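Local coordinates for protein cellobiose 2-epimerase (Ruminococcus albus, PDB 3VW5) that catalyses the reversible epimerization of cellobiose to 4-O-beta-D-glucopyranosyl-D-mannose and is built as an (alpha/alpha)6 barrel, at residues G31-L37 / H360-V366; Y77-K81 / D128-L134; L185-T190 / R204-L209. The protein carries 2 engineered substitutions. All coordinates share one frame; numbering follows the deposited sequence.

Contact 1: residues G31-L37 / H360-V366; sequences GYLSYGL and HDYKETV
Tyr-35 lays one face of its ring on Asp-361, a CH-pi contact with Asp-361 CA 3.4 Å from the Tyr-35 ring centroid and nearly on its normal. CB of Asp-361 touches the same face near CE2, but the carboxylate swings clear, its plane 77° from the ring. The ring gets there because its CG stands anti to the backbone N (chi1 168°), reaching over the type I turn from His-360 to Lys-363; Arg-344 adds a cation-pi contact. Cut back to an alanine, Tyr-35 would probably leave that turn without its cover and Arg-344 without its aromatic partner. Leu-33 and Thr-365 extend alongside each other in the same direction, CD2 of Leu-33 3.6 Å from CB of Thr-365. Here the loop after helix 2-19 meets the loop before helix 373-385 in a classic beta bulge, Thr-365 and Val-366 both facing Leu-33. Leu-33 N donates to Val-366 O (2.8 Å), while Leu-33 O takes Val-366 N on a lone pair and, weakly, Thr-365 N. Thr-365 OG1 donates to Ser-34 O at 2.8 Å from above the carbonyl plane; Leu-37 N reaches that oxygen from the opposite face. Phe-17 of helix 2-19 packs on Leu-33, Thr-365 and Val-366.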
loop_
_atom_site.group_PDB
_atom_site.type_symbol
_atom_site.label_atom_id
_atom_site.label_comp_id
_atom_site.label_asym_id
_atom_site.label_seq_id
_atom_site.Cartn_x
_atom_site.Cartn_y
_atom_site.Cartn_z
ATOM N N GLY A 31 17.010 5.063 5.885
ATOM C CA GLY A 31 16.190 5.470 4.765
ATOM C C GLY A 31 16.567 4.887 3.413
ATOM O O GLY A 31 15.770 4.960 2.473
ATOM N N TYR A 32 17.761 4.310 3.288
ATOM C CA TYR A 32 18.216 3.875 1.972
ATOM C C TYR A 32 19.155 2.671 1.995
ATOM O O TYR A 32 20.211 2.684 2.645
ATOM C CB TYR A 32 18.843 5.053 1.209
ATOM C CG TYR A 32 19.254 4.730 -0.211
ATOM C CD1 TYR A 32 18.377 4.922 -1.278
ATOM C CD2 TYR A 32 20.529 4.243 -0.492
ATOM C CE1 TYR A 32 18.759 4.626 -2.590
ATOM C CE2 TYR A 32 20.914 3.938 -1.787
ATOM C CZ TYR A 32 20.027 4.127 -2.836
ATOM O OH TYR A 32 20.426 3.827 -4.125
ATOM N N LEU A 33 18.741 1.623 1.289
ATOM C CA LEU A 33 19.599 0.480 1.004
ATOM C C LEU A 33 19.626 0.280 -0.511
ATOM O O LEU A 33 18.615 -0.122 -1.114
ATOM C CB LEU A 33 19.080 -0.787 1.688
ATOM C CG LEU A 33 19.917 -2.050 1.418
ATOM C CD1 LEU A 33 21.264 -1.975 2.129
ATOM C CD2 LEU A 33 19.183 -3.322 1.810
ATOM N N SER A 34 20.774 0.570 -1.120
ATOM C CA SER A 34 20.943 0.456 -2.577
ATOM C C SER A 34 20.745 -0.964 -3.128
ATOM O O SER A 34 20.727 -1.955 -2.379
ATOM C CB SER A 34 22.329 0.962 -2.986
ATOM O OG SER A 34 23.331 -0.021 -2.742
ATOM N N TYR A 35 20.604 -1.047 -4.450
ATOM C CA TYR A 35 20.529 -2.325 -5.153
ATOM C C TYR A 35 21.732 -3.208 -4.821
ATOM O O TYR A 35 21.574 -4.406 -4.554
ATOM C CB TYR A 35 20.461 -2.105 -6.662
ATOM C CG TYR A 35 20.682 -3.377 -7.456
ATOM C CD1 TYR A 35 19.609 -4.219 -7.779
ATOM C CD2 TYR A 35 21.957 -3.740 -7.886
ATOM C CE1 TYR A 35 19.788 -5.379 -8.499
ATOM C CE2 TYR A 35 22.157 -4.909 -8.607
ATOM C CZ TYR A 35 21.068 -5.729 -8.915
ATOM O OH TYR A 35 21.256 -6.895 -9.638
ATOM N N GLY A 36 22.927 -2.610 -4.845
ATOM C CA GLY A 36 24.154 -3.298 -4.476
ATOM C C GLY A 36 24.315 -3.561 -2.978
ATOM O O GLY A 36 25.380 -3.980 -2.513
ATOM N N LEU A 37 23.246 -3.314 -2.230
ATOM C CA LEU A 37 23.179 -3.601 -0.795
ATOM C C LEU A 37 24.124 -2.746 0.056
ATOM O O LEU A 37 24.514 -3.148 1.147
ATOM C CB LEU A 37 23.364 -5.101 -0.509
ATOM C CG LEU A 37 22.369 -6.034 -1.210
ATOM C CD1 LEU A 37 22.587 -7.477 -0.798
ATOM C CD2 LEU A 37 20.922 -5.613 -0.929
ATOM N N HIS A 360 16.588 -5.005 -12.428
ATOM C CA HIS A 360 16.994 -3.645 -12.749
ATOM C C HIS A 360 17.965 -3.214 -11.679
ATOM O O HIS A 360 17.573 -2.946 -10.549
ATOM C CB HIS A 360 15.801 -2.691 -12.722
ATOM C CG HIS A 360 14.896 -2.799 -13.907
ATOM N ND1 HIS A 360 13.725 -2.078 -14.008
ATOM C CD2 HIS A 360 14.987 -3.528 -15.044
ATOM C CE1 HIS A 360 13.134 -2.359 -15.155
ATOM N NE2 HIS A 360 13.879 -3.238 -15.804
ATOM N N ASP A 361 19.234 -3.129 -12.036
ATOM C CA ASP A 361 20.275 -2.837 -11.061
ATOM C C ASP A 361 20.289 -1.371 -10.637
ATOM O O ASP A 361 21.202 -0.935 -9.937
ATOM C CB ASP A 361 21.651 -3.272 -11.603
ATOM C CG ASP A 361 22.175 -2.366 -12.744
ATOM O OD1 ASP A 361 23.393 -2.438 -13.029
ATOM O OD2 ASP A 361 21.394 -1.587 -13.345
ATOM N N TYR A 362 19.289 -0.611 -11.064
ATOM C CA TYR A 362 19.213 0.798 -10.683
ATOM C C TYR A 362 18.066 1.115 -9.715
ATOM O O TYR A 362 17.803 2.279 -9.418
ATOM C CB TYR A 362 19.112 1.690 -11.921
ATOM C CG TYR A 362 17.971 1.330 -12.847
ATOM C CD1 TYR A 362 18.143 0.405 -13.875
ATOM C CD2 TYR A 362 16.725 1.914 -12.698
ATOM C CE1 TYR A 362 17.093 0.079 -14.729
ATOM C CE2 TYR A 362 15.674 1.597 -13.537
ATOM C CZ TYR A 362 15.855 0.685 -14.551
ATOM O OH TYR A 362 14.798 0.383 -15.393
ATOM N N LYS A 363 17.377 0.080 -9.246
ATOM C CA LYS A 363 16.285 0.254 -8.293
ATOM C C LYS A 363 16.773 -0.182 -6.918
ATOM O O LYS A 363 17.256 -1.304 -6.758
ATOM C CB LYS A 363 15.052 -0.568 -8.705
ATOM C CG LYS A 363 14.404 -0.154 -10.014
ATOM C CD LYS A 363 14.092 1.319 -10.046
ATOM C CE LYS A 363 12.822 1.653 -9.266
ATOM N NZ LYS A 363 12.412 3.073 -9.525
ATOM N N GLU A 364 16.650 0.697 -5.930
ATOM C CA GLU A 364 17.140 0.411 -4.578
ATOM C C GLU A 364 16.372 -0.723 -3.892
ATOM O O GLU A 364 15.214 -1.001 -4.234
ATOM C CB GLU A 364 17.080 1.666 -3.704
ATOM C CG GLU A 364 16.920 2.951 -4.499
ATOM C CD GLU A 364 15.468 3.306 -4.739
ATOM O OE1 GLU A 364 15.036 3.340 -5.920
ATOM O OE2 GLU A 364 14.764 3.546 -3.737
ATOM N N THR A 365 17.020 -1.360 -2.916
ATOM C CA THR A 365 16.392 -2.417 -2.124
ATOM C C THR A 365 15.433 -1.820 -1.086
ATOM O O THR A 365 14.376 -2.371 -0.799
ATOM C CB THR A 365 17.455 -3.256 -1.404
ATOM O OG1 THR A 365 18.451 -3.661 -2.346
ATOM C CG2 THR A 365 16.843 -4.499 -0.801
ATOM N N VAL A 366 15.827 -0.678 -0.538
ATOM C CA VAL A 366 15.013 0.046 0.420
ATOM C C VAL A 366 15.144 1.534 0.158
ATOM O O VAL A 366 16.256 2.049 0.017
ATOM C CB VAL A 366 15.470 -0.196 1.871
ATOM C CG1 VAL A 366 14.593 0.606 2.828
ATOM C CG2 VAL A 366 15.442 -1.674 2.216
#

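Contact 2: residues Y77-K81 / D128-L134; sequences YEFIK and DKEALAL
Lys-81 and Glu-130 form the salt bridge across this contact, with Lys-81 NZ 3.0 Å from Glu-130 OE1. The ammonium comes in from above the carboxylate plane, 46° out of it, and the two side chains cross at about a right angle. The lysine chain runs straight to CD and then bends at chi3 (75°), which turns NZ back far enough to hold Glu-78 of its own helix as well, NZ to Glu-78 OE1 measuring 2.9 Å. One ammonium group thus joins two carboxylates, and its positive charge probably eases the repulsion between them.

Two neutral donors also bind carboxylates here. Tyr-77 OH gives a weak bond to Glu-130 OE1 at 3.2 Å, the oxygen lying at the ring edge. Asp-128 is the N-cap of helix 129-145: its OD2 accepts Glu-130 N at 2.8 Å, a capping bond at the start of the helix that carries the lysine's partner. Segments 77-81 and 129-134 run in the same general direction, 42° apart, their axes 12.1 Å from each other at closest approach. That is consistent with neighbours in one layer of helices of the (alpha/alpha)6 barrel, a gap that long side chains reach across.

The apolar contacts lie beside the charges. CE1 of Tyr-77 meets CB of Ala-131 at 3.8 Å, and Leu-134 puts CD2 against the aliphatic part of Lys-81, 3.7 Å from its CG. Helix 109-126 supports them, stacking Tyr-122 on the Tyr-77 ring and touching both Tyr-77 and Leu-134 with Leu-119.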
loop_
_atom_site.group_PDB
_atom_site.type_symbol
_atom_site.label_atom_id
_atom_site.label_comp_id
_atom_site.label_asym_id
_atom_site.label_seq_id
_atom_site.Cartn_x
_atom_site.Cartn_y
_atom_site.Cartn_z
ATOM N N TYR A 77 6.618 4.011 15.477
ATOM C CA TYR A 77 5.586 4.896 16.010
ATOM C C TYR A 77 6.166 6.159 16.655
ATOM O O TYR A 77 5.725 7.282 16.363
ATOM C CB TYR A 77 4.712 4.153 17.011
ATOM C CG TYR A 77 3.820 5.036 17.842
ATOM C CD1 TYR A 77 2.676 5.599 17.303
ATOM C CD2 TYR A 77 4.102 5.280 19.193
ATOM C CE1 TYR A 77 1.834 6.400 18.077
ATOM C CE2 TYR A 77 3.278 6.079 19.967
ATOM C CZ TYR A 77 2.141 6.635 19.403
ATOM O OH TYR A 77 1.305 7.427 20.157
ATOM N N GLU A 78 7.148 5.986 17.533
ATOM C CA GLU A 78 7.708 7.141 18.221
ATOM C C GLU A 78 8.285 8.119 17.213
ATOM O O GLU A 78 8.113 9.333 17.328
ATOM C CB GLU A 78 8.762 6.721 19.247
ATOM C CG GLU A 78 8.168 6.159 20.537
ATOM C CD GLU A 78 7.685 7.246 21.494
ATOM O OE1 GLU A 78 6.504 7.168 21.916
ATOM O OE2 GLU A 78 8.479 8.170 21.839
ATOM N N PHE A 79 8.956 7.585 16.205
ATOM C CA PHE A 79 9.554 8.434 15.196
ATOM C C PHE A 79 8.481 9.284 14.504
ATOM O O PHE A 79 8.684 10.481 14.284
ATOM C CB PHE A 79 10.349 7.601 14.185
ATOM C CG PHE A 79 11.127 8.425 13.215
ATOM C CD1 PHE A 79 12.313 9.042 13.607
ATOM C CD2 PHE A 79 10.672 8.598 11.908
ATOM C CE1 PHE A 79 13.038 9.818 12.712
ATOM C CE2 PHE A 79 11.385 9.368 11.011
ATOM C CZ PHE A 79 12.576 9.982 11.412
ATOM N N ILE A 80 7.340 8.669 14.186
ATOM C CA ILE A 80 6.272 9.367 13.473
ATOM C C ILE A 80 5.631 10.450 14.344
ATOM O O ILE A 80 5.590 11.635 13.974
ATOM C CB ILE A 80 5.189 8.381 12.976
ATOM C CG1 ILE A 80 5.736 7.516 11.843
ATOM C CG2 ILE A 80 3.933 9.116 12.522
ATOM C CD1 ILE A 80 4.856 6.335 11.512
ATOM N N LYS A 81 5.148 10.032 15.511
ATOM C CA LYS A 81 4.559 10.945 16.484
ATOM C C LYS A 81 5.454 12.142 16.809
ATOM O O LYS A 81 5.000 13.280 16.801
ATOM C CB LYS A 81 4.209 10.178 17.760
ATOM C CG LYS A 81 3.602 11.021 18.865
ATOM C CD LYS A 81 3.257 10.159 20.064
ATOM C CE LYS A 81 4.504 9.762 20.836
ATOM N NZ LYS A 81 4.156 8.848 21.964
ATOM N N ASP A 128 -2.244 1.410 22.582
ATOM C CA ASP A 128 -2.041 2.768 23.064
ATOM C C ASP A 128 -3.117 3.698 22.495
ATOM O O ASP A 128 -3.214 3.892 21.281
ATOM C CB ASP A 128 -0.652 3.235 22.618
ATOM C CG ASP A 128 -0.297 4.599 23.145
ATOM O OD1 ASP A 128 0.910 4.953 23.128
ATOM O OD2 ASP A 128 -1.225 5.310 23.594
ATOM N N LYS A 129 -3.923 4.274 23.376
ATOM C CA LYS A 129 -5.052 5.102 22.957
ATOM C C LYS A 129 -4.623 6.449 22.368
ATOM O O LYS A 129 -5.432 7.166 21.785
ATOM C CB LYS A 129 -6.020 5.314 24.125
ATOM C CG LYS A 129 -7.364 4.611 23.947
ATOM C CD LYS A 129 -7.866 4.021 25.256
ATOM C CE LYS A 129 -7.692 5.004 26.428
ATOM N NZ LYS A 129 -7.713 4.305 27.771
ATOM N N GLU A 130 -3.359 6.793 22.531
ATOM C CA GLU A 130 -2.845 8.044 22.009
ATOM C C GLU A 130 -2.586 7.890 20.508
ATOM O O GLU A 130 -2.681 8.855 19.743
ATOM C CB GLU A 130 -1.571 8.422 22.763
ATOM C CG GLU A 130 -0.795 9.585 22.194
ATOM C CD GLU A 130 0.549 9.782 22.897
ATOM O OE1 GLU A 130 1.329 8.796 23.041
ATOM O OE2 GLU A 130 0.831 10.926 23.324
ATOM N N ALA A 131 -2.272 6.661 20.098
ATOM C CA ALA A 131 -2.142 6.325 18.688
ATOM C C ALA A 131 -3.484 6.477 17.951
ATOM O O ALA A 131 -3.528 6.950 16.808
ATOM C CB ALA A 131 -1.587 4.905 18.520
ATOM N N LEU A 132 -4.575 6.078 18.602
ATOM C CA LEU A 132 -5.923 6.250 18.043
ATOM C C LEU A 132 -6.328 7.732 17.948
ATOM O O LEU A 132 -6.900 8.176 16.952
ATOM C CB LEU A 132 -6.948 5.479 18.875
ATOM C CG LEU A 132 -8.384 5.603 18.370
ATOM C CD1 LEU A 132 -8.565 4.828 17.083
ATOM C CD2 LEU A 132 -9.357 5.103 19.403
ATOM N N ALA A 133 -6.034 8.488 18.996
ATOM C CA ALA A 133 -6.208 9.928 18.947
ATOM C C ALA A 133 -5.465 10.557 17.724
ATOM O O ALA A 133 -6.042 11.320 16.951
ATOM C CB ALA A 133 -5.756 10.561 20.261
ATOM N N LEU A 134 -4.191 10.227 17.552
ATOM C CA LEU A 134 -3.436 10.729 16.427
ATOM C C LEU A 134 -4.107 10.336 15.111
ATOM O O LEU A 134 -4.169 11.113 14.156
ATOM C CB LEU A 134 -2.031 10.171 16.484
ATOM C CG LEU A 134 -0.961 11.127 17.016
ATOM C CD1 LEU A 134 -1.582 12.170 17.904
ATOM C CD2 LEU A 134 0.127 10.333 17.748
#

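Contact 3: residues L185-T190 / R204-L209; sequences LIEAYT and RLKFQL
Ile-186 packs closely against Gln-208 and Leu-209, its CG1 3.6 Å from CB of Gln-208 and its CD1 3.6 Å from CD1 of Leu-209. The Ile-186 and Gln-208 chains run alongside one another head to tail. The glutamine bends at chi2 (145°), and its amide comes obliquely beside the Tyr-189 ring near CD1 and CE1, the two planes 51° apart, with CD 3.7 Å from CB of Leu-185. Leu-205 completes this buried part, its CG 3.8 Å from CB of Tyr-189 and its CD2 beside Thr-190 OG1, a hydroxyl spent within its own helix on Ile-186 O.

Things slacken on the more open side. Partly exposed Arg-204 offers just CB to the Tyr-189 ring edge, at 3.6 Å from CE1, before its chain folds away to a salt bridge with Glu-143, which also takes Tyr-189 OH.

Segments 185-190 and 204-209 run roughly antiparallel, 152° between their directions and 9.4 Å between their axes, as in an alpha-helical hairpin of the (alpha/alpha)6 barrel, here helices 179-196 and 199-216. Helix 129-145 flanks them with Ile-142 and Phe-139, helix 241-258 backs Thr-190 and Leu-205, and strand 151-156 supplies Tyr-152, whose OH bonds Gln-208 NE2.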
loop_
_atom_site.group_PDB
_atom_site.type_symbol
_atom_site.label_atom_id
_atom_site.label_comp_id
_atom_site.label_asym_id
_atom_site.label_seq_id
_atom_site.Cartn_x
_atom_site.Cartn_y
_atom_site.Cartn_z
ATOM N N LEU A 185 -7.079 6.099 0.773
ATOM C CA LEU A 185 -8.068 6.562 1.753
ATOM C C LEU A 185 -9.005 5.410 2.138
ATOM O O LEU A 185 -9.254 5.173 3.322
ATOM C CB LEU A 185 -8.854 7.775 1.249
ATOM C CG LEU A 185 -8.088 9.102 1.180
ATOM C CD1 LEU A 185 -8.913 10.149 0.455
ATOM C CD2 LEU A 185 -7.664 9.619 2.559
ATOM N N ILE A 186 -9.512 4.677 1.154
ATOM C CA ILE A 186 -10.314 3.505 1.483
ATOM C C ILE A 186 -9.556 2.605 2.466
ATOM O O ILE A 186 -10.072 2.226 3.503
ATOM C CB ILE A 186 -10.732 2.734 0.211
ATOM C CG1 ILE A 186 -11.832 3.498 -0.538
ATOM C CG2 ILE A 186 -11.176 1.331 0.544
ATOM C CD1 ILE A 186 -11.919 3.178 -2.018
ATOM N N GLU A 187 -8.308 2.303 2.139
ATOM C CA GLU A 187 -7.489 1.387 2.909
ATOM C C GLU A 187 -7.336 1.846 4.364
ATOM O O GLU A 187 -7.531 1.058 5.292
ATOM C CB GLU A 187 -6.126 1.294 2.234
ATOM C CG GLU A 187 -5.149 0.302 2.809
ATOM C CD GLU A 187 -3.784 0.477 2.166
ATOM O OE1 GLU A 187 -3.233 -0.500 1.590
ATOM O OE2 GLU A 187 -3.263 1.619 2.219
ATOM N N ALA A 188 -6.983 3.118 4.548
ATOM C CA ALA A 188 -6.825 3.722 5.881
ATOM C C ALA A 188 -8.128 3.777 6.675
ATOM O O ALA A 188 -8.169 3.355 7.825
ATOM C CB ALA A 188 -6.188 5.133 5.789
ATOM N N TYR A 189 -9.182 4.312 6.061
ATOM C CA TYR A 189 -10.460 4.490 6.751
ATOM C C TYR A 189 -11.067 3.154 7.135
ATOM O O TYR A 189 -11.686 3.029 8.192
ATOM C CB TYR A 189 -11.451 5.302 5.914
ATOM C CG TYR A 189 -11.113 6.765 5.841
ATOM C CD1 TYR A 189 -12.053 7.696 5.410
ATOM C CD2 TYR A 189 -9.853 7.224 6.210
ATOM C CE1 TYR A 189 -11.748 9.047 5.340
ATOM C CE2 TYR A 189 -9.530 8.575 6.152
ATOM C CZ TYR A 189 -10.482 9.484 5.708
ATOM O OH TYR A 189 -10.170 10.833 5.636
ATOM N N THR A 190 -10.892 2.157 6.274
ATOM C CA THR A 190 -11.269 0.795 6.621
ATOM C C THR A 190 -10.640 0.405 7.953
ATOM O O THR A 190 -11.303 -0.172 8.804
ATOM C CB THR A 190 -10.845 -0.221 5.545
ATOM O OG1 THR A 190 -11.488 0.102 4.314
ATOM C CG2 THR A 190 -11.244 -1.634 5.955
ATOM N N ARG A 204 -17.445 8.757 5.262
ATOM C CA ARG A 204 -16.452 9.144 4.275
ATOM C C ARG A 204 -16.003 7.924 3.455
ATOM O O ARG A 204 -15.917 7.995 2.216
ATOM C CB ARG A 204 -15.264 9.824 4.947
ATOM C CG ARG A 204 -15.656 10.941 5.901
ATOM C CD ARG A 204 -16.585 11.921 5.236
ATOM N NE ARG A 204 -15.996 12.509 4.038
ATOM C CZ ARG A 204 -16.615 12.583 2.863
ATOM N NH1 ARG A 204 -17.845 12.104 2.726
ATOM N NH2 ARG A 204 -15.997 13.133 1.824
ATOM N N LEU A 205 -15.747 6.810 4.148
ATOM C CA LEU A 205 -15.419 5.537 3.512
ATOM C C LEU A 205 -16.417 5.183 2.417
ATOM O O LEU A 205 -16.016 4.765 1.325
ATOM C CB LEU A 205 -15.414 4.395 4.537
ATOM C CG LEU A 205 -14.361 3.269 4.476
ATOM C CD1 LEU A 205 -14.944 1.979 4.994
ATOM C CD2 LEU A 205 -13.739 3.027 3.092
ATOM N N LYS A 206 -17.714 5.315 2.705
ATOM C CA LYS A 206 -18.719 4.918 1.726
ATOM C C LYS A 206 -18.684 5.868 0.525
ATOM O O LYS A 206 -18.887 5.460 -0.628
ATOM C CB LYS A 206 -20.114 4.827 2.348
ATOM C CG LYS A 206 -20.354 3.571 3.186
ATOM C CD LYS A 206 -21.574 3.730 4.100
ATOM C CE LYS A 206 -21.822 2.474 4.948
ATOM N NZ LYS A 206 -23.289 2.161 5.173
ATOM N N PHE A 207 -18.387 7.133 0.793
ATOM C CA PHE A 207 -18.240 8.084 -0.283
ATOM C C PHE A 207 -17.047 7.707 -1.194
ATOM O O PHE A 207 -17.135 7.792 -2.429
ATOM C CB PHE A 207 -18.101 9.491 0.272
ATOM C CG PHE A 207 -17.534 10.474 -0.711
ATOM C CD1 PHE A 207 -16.186 10.785 -0.695
ATOM C CD2 PHE A 207 -18.349 11.086 -1.650
ATOM C CE1 PHE A 207 -15.651 11.694 -1.596
ATOM C CE2 PHE A 207 -17.826 11.996 -2.556
ATOM C CZ PHE A 207 -16.467 12.298 -2.529
ATOM N N GLN A 208 -15.948 7.264 -0.589
ATOM C CA GLN A 208 -14.797 6.829 -1.369
ATOM C C GLN A 208 -15.104 5.587 -2.202
ATOM O O GLN A 208 -14.734 5.516 -3.375
ATOM C CB GLN A 208 -13.591 6.602 -0.463
ATOM C CG GLN A 208 -13.053 7.885 0.145
ATOM C CD GLN A 208 -12.512 7.683 1.553
ATOM O OE1 GLN A 208 -12.312 6.549 2.014
ATOM N NE2 GLN A 208 -12.282 8.790 2.248
ATOM N N LEU A 209 -15.761 4.605 -1.589
ATOM C CA LEU A 209 -16.209 3.433 -2.314
ATOM C C LEU A 209 -17.055 3.841 -3.526
ATOM O O LEU A 209 -16.811 3.375 -4.633
ATOM C CB LEU A 209 -17.000 2.504 -1.397
ATOM C CG LEU A 209 -16.271 1.355 -0.683
ATOM C CD1 LEU A 209 -14.798 1.331 -0.993
ATOM C CD2 LEU A 209 -16.485 1.420 0.807
#

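From the N terminus, the chain leaves helix 2-19 and enters the loop holding 31-37, whose partner 360-366 comes 323 residues later, shortly before the last helix, 373-385. Contact 1 therefore closes a loop containing most of the barrel, and the other two contacts both nest within it. Contact 2 closes first, joining helix 67-84 to helix 129-145 across 46 intervening residues. Contact 3 follows in series and is the most local, tying helix 179-196 to the next helix, 199-216. None of them cross. Contacts 1 and 3 lie on opposite sides of the chain's centre, their own centres about 33 Å apart; contacts 2 and 3 are closer, about 21 Å between centres.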